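Local coordinates for acetyltransferase, GNAT family (Listeria monocytogenes str. 4b, PDB 2OH1), which probably transfers an acyl group, most likely acetyl from acetyl-coenzyme A, to an acceptor that is not specified, at residues F18-P21 and T22-L25; G52-V55 and H56-E59. All coordinates share one frame; numbering follows the deposited sequence.

Interaction 1 of 2, residues F18-P21 and T22-L25; sequences FAAP and TDRL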
# COMPACT_ATOMS: atom_id res chain seq x y z
N PHE A 18 2.21 -7.22 -11.64
CA PHE A 18 3.06 -7.55 -10.51
C PHE A 18 4.53 -7.39 -10.91
O PHE A 18 4.89 -7.71 -12.07
CB PHE A 18 2.77 -8.95 -10.04
CG PHE A 18 1.47 -9.04 -9.35
CD1 PHE A 18 1.34 -8.60 -8.05
CD2 PHE A 18 0.32 -9.44 -10.05
CE1 PHE A 18 0.08 -8.59 -7.41
CE2 PHE A 18 -0.93 -9.49 -9.38
CZ PHE A 18 -1.02 -9.03 -8.08
N ALA A 19 5.38 -6.90 -10.03
CA ALA A 19 6.83 -6.75 -10.28
C ALA A 19 7.47 -8.09 -10.60
O ALA A 19 7.09 -9.13 -10.05
CB ALA A 19 7.56 -6.06 -9.09
N ALA A 20 8.48 -8.01 -11.43
CA ALA A 20 9.38 -9.13 -11.72
C ALA A 20 10.78 -8.84 -11.25
O ALA A 20 11.12 -7.70 -10.91
CB ALA A 20 9.38 -9.40 -13.22
N PRO A 21 11.63 -9.89 -11.19
CA PRO A 21 12.98 -9.62 -10.75
C PRO A 21 13.71 -8.47 -11.45
O PRO A 21 14.47 -7.73 -10.79
CB PRO A 21 13.68 -10.97 -10.95
CG PRO A 21 12.58 -11.95 -10.67
CD PRO A 21 11.39 -11.34 -11.36
N THR A 22 13.52 -8.25 -12.76
CA THR A 22 14.19 -7.18 -13.46
C THR A 22 13.72 -5.79 -13.06
O THR A 22 14.33 -4.82 -13.43
CB THR A 22 14.02 -7.38 -14.98
OG1 THR A 22 12.65 -7.63 -15.27
CG2 THR A 22 14.93 -8.53 -15.50
N ASP A 23 12.64 -5.69 -12.29
CA ASP A 23 12.15 -4.41 -11.76
C ASP A 23 12.83 -3.95 -10.51
O ASP A 23 12.54 -2.84 -10.03
CB ASP A 23 10.65 -4.48 -11.55
CG ASP A 23 9.89 -4.73 -12.84
OD1 ASP A 23 10.08 -4.00 -13.84
OD2 ASP A 23 9.04 -5.64 -12.88
N ARG A 24 13.66 -4.82 -9.91
CA ARG A 24 14.23 -4.54 -8.60
C ARG A 24 14.93 -3.21 -8.49
O ARG A 24 14.69 -2.44 -7.57
CB ARG A 24 15.19 -5.64 -8.13
CG ARG A 24 15.79 -5.32 -6.76
CD ARG A 24 16.61 -6.46 -6.19
NE ARG A 24 17.55 -6.90 -7.19
CZ ARG A 24 18.71 -6.29 -7.46
NH1 ARG A 24 19.12 -5.22 -6.77
NH2 ARG A 24 19.46 -6.76 -8.44
N LEU A 25 15.79 -2.93 -9.43
CA LEU A 25 16.67 -1.75 -9.28
C LEU A 25 15.83 -0.50 -9.38
O LEU A 25 16.03 0.47 -8.61
CB LEU A 25 17.82 -1.76 -10.30
CG LEU A 25 18.98 -2.66 -9.87
CD1 LEU A 25 20.10 -2.59 -10.92
CD2 LEU A 25 19.53 -2.32 -8.50
O HOH W 1 16.02 -8.96 -8.79
O HOH W 2 17.80 -7.51 -10.88

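Interaction 2 of 2, residues G52-V55 and H56-E59; sequences GFDV and HNIE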
# COMPACT_ATOMS: atom_id res chain seq x y z
N GLY A 52 9.91 2.24 7.68
CA GLY A 52 10.81 2.36 6.56
C GLY A 52 10.18 1.92 5.22
O GLY A 52 8.94 1.85 5.05
N PHE A 53 11.07 1.57 4.30
CA PHE A 53 10.74 1.04 3.00
C PHE A 53 11.49 -0.22 2.79
O PHE A 53 12.66 -0.30 3.12
CB PHE A 53 11.16 2.01 1.91
CG PHE A 53 10.29 3.24 1.84
CD1 PHE A 53 10.44 4.22 2.82
CD2 PHE A 53 9.34 3.44 0.86
CE1 PHE A 53 9.64 5.32 2.84
CE2 PHE A 53 8.51 4.54 0.89
CZ PHE A 53 8.68 5.52 1.86
N ASP A 54 10.84 -1.26 2.28
CA ASP A 54 11.43 -2.61 2.27
C ASP A 54 12.49 -2.90 1.24
O ASP A 54 12.37 -3.76 0.39
CB ASP A 54 10.33 -3.67 2.26
CG ASP A 54 10.78 -5.03 2.76
OD1 ASP A 54 11.94 -5.16 3.24
OD2 ASP A 54 9.94 -5.96 2.68
N VAL A 55 13.60 -2.20 1.38
CA VAL A 55 14.78 -2.44 0.56
C VAL A 55 15.50 -3.75 0.89
O VAL A 55 16.12 -4.39 0.02
CB VAL A 55 15.78 -1.26 0.61
CG1 VAL A 55 15.13 0.01 -0.08
CG2 VAL A 55 16.35 -1.00 2.03
N HIS A 56 15.42 -4.19 2.12
CA HIS A 56 16.23 -5.34 2.56
C HIS A 56 15.65 -6.68 2.10
O HIS A 56 16.39 -7.64 2.01
CB HIS A 56 16.40 -5.31 4.06
CG HIS A 56 17.19 -4.13 4.51
ND1 HIS A 56 18.55 -4.06 4.31
CD2 HIS A 56 16.81 -2.95 5.04
CE1 HIS A 56 18.98 -2.90 4.78
NE2 HIS A 56 17.95 -2.21 5.23
N ASN A 57 14.33 -6.72 1.83
CA ASN A 57 13.66 -7.96 1.47
C ASN A 57 12.90 -7.82 0.16
O ASN A 57 11.96 -8.61 -0.10
CB ASN A 57 12.65 -8.30 2.58
CG ASN A 57 13.32 -8.38 3.93
OD1 ASN A 57 14.09 -9.34 4.17
ND2 ASN A 57 13.11 -7.36 4.77
N ILE A 58 13.33 -6.88 -0.68
CA ILE A 58 12.60 -6.65 -1.92
C ILE A 58 12.52 -7.89 -2.82
O ILE A 58 11.48 -8.11 -3.48
CB ILE A 58 13.19 -5.44 -2.67
CG1 ILE A 58 12.27 -5.01 -3.81
CG2 ILE A 58 14.63 -5.71 -3.03
CD1 ILE A 58 10.81 -4.68 -3.40
N GLU A 59 13.54 -8.74 -2.82
CA GLU A 59 13.51 -9.93 -3.71
C GLU A 59 12.39 -10.86 -3.27
O GLU A 59 11.70 -11.45 -4.12
CB GLU A 59 14.86 -10.61 -3.78
CG GLU A 59 15.90 -9.70 -4.44
CD GLU A 59 17.26 -10.33 -4.68
OE1 GLU A 59 17.30 -11.48 -5.16
OE2 GLU A 59 18.29 -9.62 -4.43
O HOH W 3 13.73 -3.60 4.57

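Interaction 1 of 2, residues F18-P21 and T22-L25
Asp-23 and Ala-20 grip each other through two hydrogen bonds that run in opposite directions. Ala-20 N donates to Asp-23 OD2 over 2.8 Å, almost straight at 174°, and meets the anti lone pair of that oxygen. In return Asp-23 N donates to Ala-20 O at 2.9 Å, from above the carbonyl plane. With CG beside its own backbone N (chi1 -62°), Asp-23 turns its carboxylate back toward Ala-20. The side-chain bond and the backbone bond thus span the same three residues and close the short 3-10 turn leading from strand 12-18 into helix 24-40, the first strand-to-helix passage of this GNAT fold. One step on, Arg-24 N bonds to Pro-21 O at 3.1 Å. Asp-23 OD2 has a second partner, a salt bridge with Arg-17, which would probably favour the ionised carboxylate. Water bridges Pro-21 and Arg-24: water 1 gives a proton to Pro-21 O (2.8 Å) and accepts one from Arg-24 NE (3.0 Å), lying in the guanidinium plane at its edge. Nonpolar packing comes from Ala-19, which rests on Val-67 and Leu-69 of strand 67-71.

Interaction 2 of 2, residues G52-V55 and H56-E59
Asp-54 swings CG opposite its backbone N (chi1 -158°), while Asn-57 keeps CG beside its own N (chi1 -56°); the two settings bring carboxylate and amide together with their planes 60° apart. Asn-57 ND2 donates to Asp-54 OD1 over 2.9 Å, reaching the syn lone pair, with OD1 tilted slightly out of the amide plane. The backbone N of Asn-57 adds a weak bond to the same oxygen at 3.2 Å. Water 3 is a third donor to Asp-54 OD1 (2.7 Å) and accepts from His-56 N, so one carboxylate oxygen gathers three donors. The other, OD2, forms a salt bridge with Arg-61. Beside this polar cluster, Val-55 CG2 lies over one face of the His-56 imidazole in a CH-pi contact, 3.9 Å from the ring centroid and nearer the CD2-NE2 side than the middle. Ile-58 CG2 rests 3.6 Å from Val-55 O, and its side chain packs on Arg-24 of helix 24-40. Val-55 N bonds to Phe-53 O at 2.7 Å round Asp-54, making an inverse gamma turn that runs into the N-cap of helix 58-63, in the short surface connection from helix 46-51.

Overall arrangement
Interactions 1 and 2 follow each other along the chain, their centres about 13 Å apart and on the same side of the molecule's centre. Interaction 1 leads from strand 12-18 into helix 24-40; interaction 2 comes later, between helices 46-51 and 58-63, before strand 67-71. The two meet directly, for Arg-24 CD packs against Glu-59 CG and Ile-58 CG2, each at 3.8 Å, and the charged ends of Arg-24 and Glu-59 make a long ion pair that is only weak. Ala-19 and Pro-21 also touch Ile-62. The entries to helices 24-40 and 58-63 are thus packed together at the surface of the N-terminal half of this GNAT fold, beside its mixed sheet.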